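Local coordinates for phospho-furanose lactonase (Mycoplasma synoviae, PDB 3OVG), which hydrolyses phosphorylated 1,4-lactones such as D-xylono-1,4-lactone 5-phosphate and L-arabino-1,4-lactone 5-phosphate, using two zinc ions per subunit, at residues D210-S215 and T233-C238; H28-G33 and L79-I84; P221-Y226 and A254-Y259; T177-G182 and R334-L339. All coordinates share one frame; numbering follows the deposited sequence.

Contact 1: D210-S215 and T233-C238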
# COMPACT_ATOMS: atom_id res chain seq x y z
N ASP A 210 -34.98 -27.44 1.37
CA ASP A 210 -35.33 -27.28 2.77
C ASP A 210 -34.16 -27.28 3.74
O ASP A 210 -34.33 -26.93 4.92
CB ASP A 210 -36.30 -28.37 3.22
CG ASP A 210 -37.63 -27.81 3.62
OD1 ASP A 210 -38.38 -27.40 2.69
OD2 ASP A 210 -37.90 -27.75 4.85
N LYS A 211 -33.00 -27.71 3.25
CA LYS A 211 -31.77 -27.81 4.06
C LYS A 211 -30.79 -26.65 3.82
O LYS A 211 -29.68 -26.60 4.40
CB LYS A 211 -31.03 -29.11 3.73
CG LYS A 211 -31.73 -30.40 4.09
CD LYS A 211 -31.92 -30.56 5.61
CE LYS A 211 -33.27 -29.96 6.07
NZ LYS A 211 -33.75 -30.62 7.31
N ILE A 212 -31.21 -25.70 2.98
CA ILE A 212 -30.30 -24.68 2.47
C ILE A 212 -30.55 -23.32 3.07
O ILE A 212 -31.65 -22.75 2.93
CB ILE A 212 -30.42 -24.53 0.93
CG1 ILE A 212 -30.20 -25.87 0.21
CG2 ILE A 212 -29.52 -23.35 0.40
CD1 ILE A 212 -30.22 -25.74 -1.32
N GLN A 213 -29.53 -22.78 3.71
CA GLN A 213 -29.51 -21.35 4.03
C GLN A 213 -28.50 -20.59 3.17
O GLN A 213 -27.38 -21.09 2.87
CB GLN A 213 -29.13 -21.14 5.48
CG GLN A 213 -30.23 -21.44 6.48
CD GLN A 213 -29.72 -21.36 7.90
OE1 GLN A 213 -29.10 -22.32 8.39
NE2 GLN A 213 -29.97 -20.22 8.57
N ILE A 214 -28.89 -19.37 2.79
CA ILE A 214 -27.98 -18.49 2.08
C ILE A 214 -27.73 -17.21 2.89
O ILE A 214 -28.66 -16.46 3.18
CB ILE A 214 -28.47 -18.15 0.66
CG1 ILE A 214 -28.66 -19.43 -0.16
CG2 ILE A 214 -27.43 -17.25 -0.04
CD1 ILE A 214 -28.97 -19.15 -1.62
N SER A 215 -26.47 -16.96 3.24
CA SER A 215 -26.12 -15.85 4.14
C SER A 215 -25.76 -14.57 3.38
O SER A 215 -25.40 -14.62 2.19
CB SER A 215 -24.95 -16.25 5.05
OG SER A 215 -25.40 -16.67 6.33
N THR A 233 -36.97 -20.77 -5.49
CA THR A 233 -36.14 -21.89 -5.04
C THR A 233 -36.54 -22.54 -3.71
O THR A 233 -36.29 -23.73 -3.48
CB THR A 233 -34.66 -21.51 -4.97
OG1 THR A 233 -34.42 -20.62 -3.86
CG2 THR A 233 -34.24 -20.83 -6.30
N GLY A 234 -37.17 -21.76 -2.84
CA GLY A 234 -37.66 -22.27 -1.58
C GLY A 234 -36.58 -22.35 -0.51
O GLY A 234 -36.78 -22.97 0.54
N VAL A 235 -35.43 -21.74 -0.77
CA VAL A 235 -34.34 -21.76 0.20
C VAL A 235 -34.66 -20.75 1.30
O VAL A 235 -35.70 -20.09 1.27
CB VAL A 235 -32.95 -21.46 -0.43
CG1 VAL A 235 -32.59 -22.55 -1.46
CG2 VAL A 235 -32.90 -20.06 -1.04
N THR A 236 -33.79 -20.68 2.30
CA THR A 236 -33.97 -19.76 3.44
C THR A 236 -32.81 -18.74 3.41
O THR A 236 -31.63 -19.10 3.16
CB THR A 236 -34.01 -20.56 4.77
OG1 THR A 236 -35.14 -21.43 4.76
CG2 THR A 236 -34.05 -19.65 6.03
N LEU A 237 -33.17 -17.48 3.60
CA LEU A 237 -32.19 -16.39 3.66
C LEU A 237 -31.78 -16.20 5.11
O LEU A 237 -32.62 -15.94 5.95
CB LEU A 237 -32.79 -15.08 3.08
CG LEU A 237 -33.36 -15.20 1.66
CD1 LEU A 237 -33.88 -13.88 1.07
CD2 LEU A 237 -32.34 -15.89 0.71
N CYS A 238 -30.49 -16.39 5.41
CA CYS A 238 -29.95 -16.11 6.74
C CYS A 238 -29.39 -14.70 6.75
O CYS A 238 -28.33 -14.45 6.21
CB CYS A 238 -28.85 -17.11 7.14
SG CYS A 238 -28.19 -16.79 8.81
O HOH W 1 -29.00 -13.60 3.83
O HOH W 2 -25.57 -14.63 8.05
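C238, I214 and V235 bury the most surface where strands 212-215 and 236-239 lie side by side, the two parallel strands of a beta-alpha-beta unit in this TIM barrel. The axes of 212-215 and 236-238 approach to 4.4 Å, and their N-to-C directions differ by 39°. Three backbone hydrogen bonds set the register: T236 N to I212 O at 3.0 Å, I214 N to T236 O at 2.8 Å, and C238 N to I214 O at 2.9 Å. The last differs in geometry, its donor standing 47° out of the I214 carbonyl plane; the same oxygen also accepts from a water that donates weakly to C238 O. V235 divides its methyls between two isoleucines: CG1 meets I212 CG2 at 3.7 Å, while CG2 reaches the CD1 of I214 at 4.1 Å. Beyond them, A199 of helix 195-205 and V229 of helix 223-233 also pack on V235. Q213, S215, T236 and C238 point to the face of the sheet opposite I214 and L237. There C238 CB touches Q213 NE2 at 3.6 Å, an amide nitrogen whose hydrogen bond goes to T270 OG1. With SG anti to the backbone N (chi1 -179°), the sulphur sits beside the S215 hydroxyl. That hydroxyl is second shell to the metal centre: S215 OG lies 3.6 Å from C238 CB and hydrogen-bonds to ND1 of the zinc ligand H26.

Contact 2: H28-G33 and L79-I84. With ZN (zinc ion), chain G.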
# COMPACT_ATOMS: atom_id res chain seq x y z
N HIS A 28 -19.62 -16.54 15.27
CA HIS A 28 -18.25 -16.95 15.47
C HIS A 28 -17.86 -16.71 16.89
O HIS A 28 -18.46 -15.88 17.54
CB HIS A 28 -17.30 -16.15 14.57
CG HIS A 28 -17.62 -16.28 13.13
ND1 HIS A 28 -17.14 -17.32 12.36
CD2 HIS A 28 -18.43 -15.56 12.32
CE1 HIS A 28 -17.63 -17.22 11.14
NE2 HIS A 28 -18.42 -16.16 11.09
N PHE A 29 -16.84 -17.42 17.35
CA PHE A 29 -16.22 -17.09 18.62
C PHE A 29 -14.71 -17.16 18.49
O PHE A 29 -14.00 -16.20 18.82
CB PHE A 29 -16.71 -18.04 19.72
CG PHE A 29 -18.10 -17.75 20.18
CD1 PHE A 29 -18.41 -16.55 20.80
CD2 PHE A 29 -19.10 -18.69 20.01
CE1 PHE A 29 -19.74 -16.27 21.24
CE2 PHE A 29 -20.42 -18.42 20.44
CZ PHE A 29 -20.73 -17.22 21.07
N ILE A 30 -14.23 -18.31 18.02
CA ILE A 30 -12.82 -18.52 17.78
C ILE A 30 -12.51 -18.52 16.28
O ILE A 30 -13.12 -19.28 15.52
CB ILE A 30 -12.37 -19.86 18.39
CG1 ILE A 30 -12.75 -19.91 19.88
CG2 ILE A 30 -10.85 -20.07 18.15
CD1 ILE A 30 -11.98 -18.94 20.76
N LYS A 31 -11.58 -17.66 15.88
CA LYS A 31 -11.01 -17.68 14.55
C LYS A 31 -9.51 -17.77 14.77
O LYS A 31 -8.85 -16.81 15.20
CB LYS A 31 -11.36 -16.41 13.76
CG LYS A 31 -12.82 -16.37 13.25
CD LYS A 31 -13.10 -15.08 12.42
CE LYS A 31 -14.48 -15.14 11.72
NZ LYS A 31 -14.64 -14.05 10.67
N ASN A 32 -8.98 -18.94 14.49
CA ASN A 32 -7.61 -19.24 14.81
C ASN A 32 -6.73 -19.18 13.55
O ASN A 32 -6.57 -20.17 12.85
CB ASN A 32 -7.59 -20.63 15.46
CG ASN A 32 -6.22 -21.05 15.91
OD1 ASN A 32 -5.87 -22.25 15.86
ND2 ASN A 32 -5.43 -20.10 16.35
N GLY A 33 -6.19 -18.01 13.24
CA GLY A 33 -5.38 -17.86 12.04
C GLY A 33 -6.17 -18.07 10.76
O GLY A 33 -7.39 -17.91 10.71
N LEU A 79 -10.88 -27.54 19.24
CA LEU A 79 -10.62 -27.65 20.67
C LEU A 79 -11.16 -26.46 21.45
O LEU A 79 -11.83 -26.62 22.46
CB LEU A 79 -9.12 -27.80 20.93
CG LEU A 79 -8.60 -29.10 20.30
CD1 LEU A 79 -7.07 -29.20 20.43
CD2 LEU A 79 -9.24 -30.24 20.97
N LYS A 80 -10.82 -25.27 21.03
CA LYS A 80 -11.32 -24.13 21.77
C LYS A 80 -12.85 -23.99 21.69
O LYS A 80 -13.48 -23.63 22.68
CB LYS A 80 -10.63 -22.85 21.32
CG LYS A 80 -9.18 -22.76 21.77
CD LYS A 80 -8.64 -21.35 21.55
CE LYS A 80 -7.14 -21.36 21.55
NZ LYS A 80 -6.62 -22.57 20.79
N THR A 81 -13.44 -24.28 20.54
CA THR A 81 -14.92 -24.19 20.41
C THR A 81 -15.59 -25.22 21.32
O THR A 81 -16.62 -24.93 21.94
CB THR A 81 -15.36 -24.36 18.96
OG1 THR A 81 -14.72 -23.35 18.19
CG2 THR A 81 -16.88 -24.19 18.82
N LEU A 82 -14.99 -26.40 21.43
CA LEU A 82 -15.48 -27.40 22.37
C LEU A 82 -15.44 -26.88 23.79
O LEU A 82 -16.37 -27.18 24.54
CB LEU A 82 -14.72 -28.74 22.29
CG LEU A 82 -15.22 -29.71 21.22
CD1 LEU A 82 -14.31 -30.95 21.16
CD2 LEU A 82 -16.64 -30.11 21.58
N GLU A 83 -14.38 -26.16 24.18
CA GLU A 83 -14.32 -25.59 25.55
C GLU A 83 -15.51 -24.66 25.77
O GLU A 83 -16.10 -24.64 26.83
CB GLU A 83 -13.07 -24.76 25.83
CG GLU A 83 -11.72 -25.51 25.82
CD GLU A 83 -10.58 -24.56 26.21
OE1 GLU A 83 -10.61 -24.04 27.35
OE2 GLU A 83 -9.69 -24.30 25.38
N ILE A 84 -15.84 -23.86 24.76
CA ILE A 84 -16.96 -22.95 24.87
C ILE A 84 -18.28 -23.75 25.00
O ILE A 84 -19.08 -23.47 25.87
CB ILE A 84 -17.01 -21.96 23.68
CG1 ILE A 84 -15.75 -21.07 23.65
CG2 ILE A 84 -18.29 -21.15 23.75
CD1 ILE A 84 -15.45 -20.39 22.31
ZN ZN G . -19.11 -15.29 9.09
O HOH W 3 -13.63 -22.07 15.40
O HOH W 4 -16.16 -20.72 17.80
O HOH W 5 -16.90 -14.12 9.20
O HOH W 6 -19.18 -13.59 7.46
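F29 and I30 pack on I84, and I30 also on the aliphatic part of K80, in a buried apolar contact that sets the loop after strand 22-25 against helix 78-88. No direct hydrogen bond crosses it. I84 CD1 touches F29 CB and I30 CG1, each at 3.7 Å. I30 CG1 also meets K80 CB at 3.9 Å, the two side chains crossing at about a right angle, while the K80 amine is salt-bridged to D77. Two waters bridge the polar groups across the contact: one takes the I30 N-H at 3.1 Å and donates to T81 OG1 at 3.0 Å, and another donates to both I30 O and T81 OG1, which also hydrogen-bonds to D77 O. In the same loop H28 NE2 binds zinc at 2.3 Å. K31 CE lies 3.5 Å above one face of the H28 imidazole, offset toward the rim, and K31 NZ, salt-bridged to E36, donates to a zinc-bound water at 2.7 Å. D70 holds H28 ND1, and H26, D274 and carbamylated K155 complete the protein ligands of this zinc. Nearby, S51 of helix 48-60 touches both F29 and I84, strand 63-68 packs on F29, and strand 94-97 meets T81.

Contact 3: P221-Y226 and A254-Y259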
# COMPACT_ATOMS: atom_id res chain seq x y z
N PRO A 221 -29.48 -5.08 -0.56
CA PRO A 221 -30.78 -4.73 0.03
C PRO A 221 -31.87 -4.55 -1.04
O PRO A 221 -32.38 -3.45 -1.26
CB PRO A 221 -30.52 -3.40 0.76
CG PRO A 221 -29.11 -2.99 0.41
CD PRO A 221 -28.52 -3.97 -0.55
N ASP A 222 -32.24 -5.64 -1.69
CA ASP A 222 -33.12 -5.56 -2.83
C ASP A 222 -34.30 -6.48 -2.50
O ASP A 222 -34.18 -7.73 -2.57
CB ASP A 222 -32.30 -6.02 -4.05
CG ASP A 222 -33.07 -5.95 -5.34
OD1 ASP A 222 -34.30 -6.21 -5.34
OD2 ASP A 222 -32.43 -5.69 -6.38
N LYS A 223 -35.41 -5.89 -2.06
CA LYS A 223 -36.51 -6.70 -1.56
C LYS A 223 -37.11 -7.61 -2.63
O LYS A 223 -37.64 -8.68 -2.30
CB LYS A 223 -37.60 -5.83 -0.92
CG LYS A 223 -38.42 -5.02 -1.91
CD LYS A 223 -38.98 -3.79 -1.18
CE LYS A 223 -40.06 -3.09 -2.00
NZ LYS A 223 -40.71 -2.07 -1.14
N TYR A 224 -37.00 -7.19 -3.89
CA TYR A 224 -37.55 -7.93 -5.03
C TYR A 224 -36.71 -9.17 -5.26
O TYR A 224 -37.23 -10.25 -5.51
CB TYR A 224 -37.58 -7.03 -6.29
CG TYR A 224 -38.39 -5.77 -6.08
CD1 TYR A 224 -39.77 -5.81 -5.97
CD2 TYR A 224 -37.77 -4.54 -5.95
CE1 TYR A 224 -40.54 -4.64 -5.76
CE2 TYR A 224 -38.50 -3.36 -5.75
CZ TYR A 224 -39.88 -3.43 -5.65
OH TYR A 224 -40.59 -2.28 -5.46
N TYR A 225 -35.40 -8.99 -5.19
CA TYR A 225 -34.46 -10.08 -5.31
C TYR A 225 -34.67 -11.10 -4.19
O TYR A 225 -34.65 -12.29 -4.44
CB TYR A 225 -33.02 -9.54 -5.31
CG TYR A 225 -31.93 -10.58 -5.60
CD1 TYR A 225 -31.96 -11.33 -6.78
CD2 TYR A 225 -30.87 -10.80 -4.70
CE1 TYR A 225 -30.97 -12.29 -7.05
CE2 TYR A 225 -29.89 -11.75 -4.96
CZ TYR A 225 -29.94 -12.49 -6.14
OH TYR A 225 -28.94 -13.41 -6.41
N TYR A 226 -34.87 -10.63 -2.95
CA TYR A 226 -35.06 -11.51 -1.80
C TYR A 226 -36.26 -12.42 -2.09
O TYR A 226 -36.24 -13.65 -1.93
CB TYR A 226 -35.38 -10.72 -0.51
CG TYR A 226 -34.25 -9.90 0.06
CD1 TYR A 226 -32.95 -10.03 -0.42
CD2 TYR A 226 -34.47 -9.04 1.13
CE1 TYR A 226 -31.91 -9.27 0.13
CE2 TYR A 226 -33.45 -8.28 1.68
CZ TYR A 226 -32.18 -8.41 1.19
OH TYR A 226 -31.17 -7.66 1.76
N ALA A 254 -34.57 -4.18 8.65
CA ALA A 254 -35.88 -4.29 9.28
C ALA A 254 -37.02 -4.13 8.26
O ALA A 254 -37.90 -4.99 8.16
CB ALA A 254 -36.02 -3.25 10.41
N GLU A 255 -37.00 -3.05 7.49
CA GLU A 255 -38.07 -2.86 6.52
C GLU A 255 -38.04 -3.92 5.41
O GLU A 255 -39.08 -4.33 4.90
CB GLU A 255 -38.08 -1.42 5.98
CG GLU A 255 -38.25 -0.37 7.10
CD GLU A 255 -38.29 1.06 6.57
OE1 GLU A 255 -37.91 1.24 5.40
OE2 GLU A 255 -38.72 1.99 7.30
N ASN A 256 -36.87 -4.40 5.03
CA ASN A 256 -36.87 -5.45 4.01
C ASN A 256 -37.46 -6.78 4.52
O ASN A 256 -38.23 -7.49 3.82
CB ASN A 256 -35.48 -5.58 3.36
CG ASN A 256 -35.23 -4.49 2.31
OD1 ASN A 256 -36.18 -3.92 1.78
ND2 ASN A 256 -33.97 -4.22 2.00
N ILE A 257 -37.19 -7.08 5.79
CA ILE A 257 -37.74 -8.26 6.43
C ILE A 257 -39.27 -8.14 6.54
O ILE A 257 -40.01 -9.09 6.27
CB ILE A 257 -37.04 -8.50 7.78
CG1 ILE A 257 -35.69 -9.20 7.58
CG2 ILE A 257 -37.88 -9.37 8.72
CD1 ILE A 257 -34.97 -9.34 8.87
N LYS A 258 -39.73 -6.95 6.92
CA LYS A 258 -41.17 -6.64 6.99
C LYS A 258 -41.85 -6.91 5.62
O LYS A 258 -42.92 -7.54 5.56
CB LYS A 258 -41.35 -5.17 7.46
CG LYS A 258 -42.73 -4.45 7.18
CD LYS A 258 -43.90 -5.15 7.77
CE LYS A 258 -45.08 -4.17 8.16
NZ LYS A 258 -46.02 -3.82 7.04
N TYR A 259 -41.23 -6.45 4.54
CA TYR A 259 -41.76 -6.70 3.20
C TYR A 259 -41.92 -8.22 2.98
O TYR A 259 -42.99 -8.69 2.57
CB TYR A 259 -40.87 -6.05 2.12
CG TYR A 259 -41.24 -6.41 0.69
CD1 TYR A 259 -42.24 -5.71 -0.00
CD2 TYR A 259 -40.60 -7.46 0.03
CE1 TYR A 259 -42.59 -6.05 -1.32
CE2 TYR A 259 -40.96 -7.82 -1.30
CZ TYR A 259 -41.95 -7.10 -1.95
OH TYR A 259 -42.31 -7.44 -3.25
O HOH W 7 -32.07 -5.50 3.41
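The Y259 ring has the aliphatic chain of K223 over one face: K223 CG stands 3.8 Å from the ring centroid and 13° off the normal, a CH-pi contact. The same CG lies over the centre of one face of the Y224 ring. K223 CG sits between its backbone N and carbonyl carbon (chi1 72°), and from there the extended chain passes over the Y259 ring, the two side chains crossing at about a right angle. D222 O lies 3.3 Å above one face of the Y226 ring, toward the rim, and at the edge CE2 of Y226 touches N256 CB at 3.8 Å; ring and amide planes are 88° apart. A water in the ring plane joins the polar ends, accepting from N256 ND2 at 2.7 Å and donating to Y226 OH at 2.9 Å. D222 OD1, accepting from Y225 N at 3.0 Å, caps helix 223-233. Y226 OH bonds to L217 O, Y259 OH to E227, and Y224 OH to E255 of a neighbouring subunit. Helix 223-233 and helix 250-262, which carries N256 and Y259, are neighbours outside the barrel, with helix 296-309 packed on A254, helix 195-205 on Y225, and F239 of strand 236-239 against the Y226 ring.

Contact 4: T177-G182 and R334-L339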
# COMPACT_ATOMS: atom_id res chain seq x y z
N THR A 177 -22.47 -34.00 0.07
CA THR A 177 -22.35 -34.30 1.50
C THR A 177 -23.71 -34.20 2.16
O THR A 177 -24.07 -35.02 3.02
CB THR A 177 -21.37 -33.31 2.16
OG1 THR A 177 -20.11 -33.41 1.49
CG2 THR A 177 -21.14 -33.63 3.65
N SER A 178 -24.48 -33.20 1.76
CA SER A 178 -25.79 -32.99 2.37
C SER A 178 -26.73 -34.15 1.96
O SER A 178 -27.41 -34.77 2.77
CB SER A 178 -26.38 -31.64 1.94
OG SER A 178 -27.72 -31.50 2.39
N ILE A 179 -26.73 -34.48 0.68
CA ILE A 179 -27.53 -35.60 0.20
C ILE A 179 -27.14 -36.90 0.90
O ILE A 179 -28.00 -37.65 1.35
CB ILE A 179 -27.35 -35.74 -1.30
CG1 ILE A 179 -28.14 -34.62 -2.00
CG2 ILE A 179 -27.75 -37.17 -1.78
CD1 ILE A 179 -27.63 -34.36 -3.40
N LEU A 180 -25.84 -37.14 1.01
CA LEU A 180 -25.36 -38.40 1.57
C LEU A 180 -25.59 -38.52 3.09
O LEU A 180 -25.85 -39.63 3.57
CB LEU A 180 -23.87 -38.60 1.26
CG LEU A 180 -23.48 -38.82 -0.20
CD1 LEU A 180 -21.94 -38.74 -0.31
CD2 LEU A 180 -24.02 -40.18 -0.77
N THR A 181 -25.48 -37.40 3.83
CA THR A 181 -25.51 -37.45 5.31
C THR A 181 -26.82 -36.91 5.88
O THR A 181 -27.15 -37.15 7.04
CB THR A 181 -24.38 -36.59 5.98
OG1 THR A 181 -24.55 -35.21 5.64
CG2 THR A 181 -23.00 -37.07 5.59
N GLY A 182 -27.56 -36.17 5.05
CA GLY A 182 -28.76 -35.48 5.48
C GLY A 182 -28.49 -34.11 6.08
O GLY A 182 -29.43 -33.44 6.52
N ARG A 334 -29.59 -40.22 1.65
CA ARG A 334 -29.91 -40.65 0.30
C ARG A 334 -28.62 -41.05 -0.37
O ARG A 334 -27.54 -40.70 0.10
CB ARG A 334 -30.54 -39.50 -0.49
CG ARG A 334 -31.91 -39.12 0.05
CD ARG A 334 -32.59 -38.11 -0.87
NE ARG A 334 -32.20 -36.73 -0.59
CZ ARG A 334 -31.82 -35.85 -1.52
NH1 ARG A 334 -31.76 -36.18 -2.80
NH2 ARG A 334 -31.50 -34.61 -1.15
N ASN A 335 -28.75 -41.80 -1.46
CA ASN A 335 -27.64 -42.01 -2.38
C ASN A 335 -27.59 -40.84 -3.34
O ASN A 335 -28.62 -40.27 -3.71
CB ASN A 335 -27.88 -43.28 -3.19
CG ASN A 335 -27.91 -44.52 -2.33
OD1 ASN A 335 -26.92 -44.86 -1.66
ND2 ASN A 335 -29.05 -45.22 -2.34
N PHE A 336 -26.39 -40.48 -3.75
CA PHE A 336 -26.23 -39.40 -4.70
C PHE A 336 -26.44 -39.95 -6.11
O PHE A 336 -25.74 -40.87 -6.51
CB PHE A 336 -24.83 -38.81 -4.61
CG PHE A 336 -24.53 -37.84 -5.72
CD1 PHE A 336 -25.23 -36.64 -5.81
CD2 PHE A 336 -23.57 -38.12 -6.67
CE1 PHE A 336 -24.97 -35.76 -6.83
CE2 PHE A 336 -23.30 -37.22 -7.68
CZ PHE A 336 -24.01 -36.05 -7.76
N ASP A 337 -27.38 -39.38 -6.85
CA ASP A 337 -27.66 -39.90 -8.19
C ASP A 337 -27.26 -38.91 -9.30
O ASP A 337 -27.98 -37.94 -9.57
CB ASP A 337 -29.15 -40.26 -8.27
CG ASP A 337 -29.54 -40.92 -9.59
OD1 ASP A 337 -28.67 -41.08 -10.50
OD2 ASP A 337 -30.75 -41.27 -9.71
N PRO A 338 -26.11 -39.14 -9.94
CA PRO A 338 -25.61 -38.29 -11.04
C PRO A 338 -26.67 -38.00 -12.10
O PRO A 338 -26.65 -36.89 -12.64
CB PRO A 338 -24.49 -39.11 -11.67
CG PRO A 338 -24.01 -39.99 -10.56
CD PRO A 338 -25.21 -40.27 -9.67
N LEU A 339 -27.57 -38.94 -12.39
CA LEU A 339 -28.52 -38.74 -13.47
C LEU A 339 -29.59 -37.74 -13.07
O LEU A 339 -30.41 -37.37 -13.91
CB LEU A 339 -29.23 -40.03 -13.87
CG LEU A 339 -28.43 -41.18 -14.46
CD1 LEU A 339 -29.37 -42.31 -14.78
CD2 LEU A 339 -27.71 -40.72 -15.70
O HOH W 8 -25.78 -41.75 2.28
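I179 O, near the C-terminal end of helix 165-181, accepts from R334 N at 3.0 Å, the donor tilted 20° from the carbonyl plane. A CA-H...O contact from L180 CA to R334 O runs beside it with an angle of 170° at the hydrogen, and a water donates to both L180 O and R334 O, so the chain at R334 is held against the last helical turn. I179 buries the most surface and spreads its branches over three residues. I179 CG2 lies 4.2 Å above the centre of the R334 guanidinium plane and 3.8 Å from N335 O, and I179 CG1 meets R334 NH2 at 3.5 Å. The CD1 of I179 reaches the edge of the F336 ring, 4.1 Å from F336 CD1. The R334 chain bends at chi3 (-85°) on its way to the isoleucine, and its NH2 also hydrogen-bonds to G206 O. L180 CD2 covers the backbone next to the ring, 3.8 Å from F336 N, and packs on F336 CB at 4.2 Å. The helix stops just beyond these residues, G182 leaving helical angles with positive phi. This surface contact ties the chain between helices 313-327 and 343-351 to helix 165-181, whose T177, L180 and T181 pack on helix 119-131.

From the N terminus, contact 2 comes first, bringing the loop after strand 22-25 against helix 78-88; it closes before any other contact opens. Contact 4 then opens at 177-182 and closes only at 334-339, a loop of 151 intervening residues that encloses contacts 1 and 3. Those two cross: 210-215, 221-226, 233-238 and 254-259 alternate between them, so contact 1 joins neighbouring barrel strands while contact 3 joins the helices outside. They also touch, L237 CD1 lying 3.8 Å from Y226 O. Contact 4 meets contact 1 through K211 CD and G182 O, 3.9 Å apart, whereas contact 2 lies across the chain's centre from contacts 1 and 3.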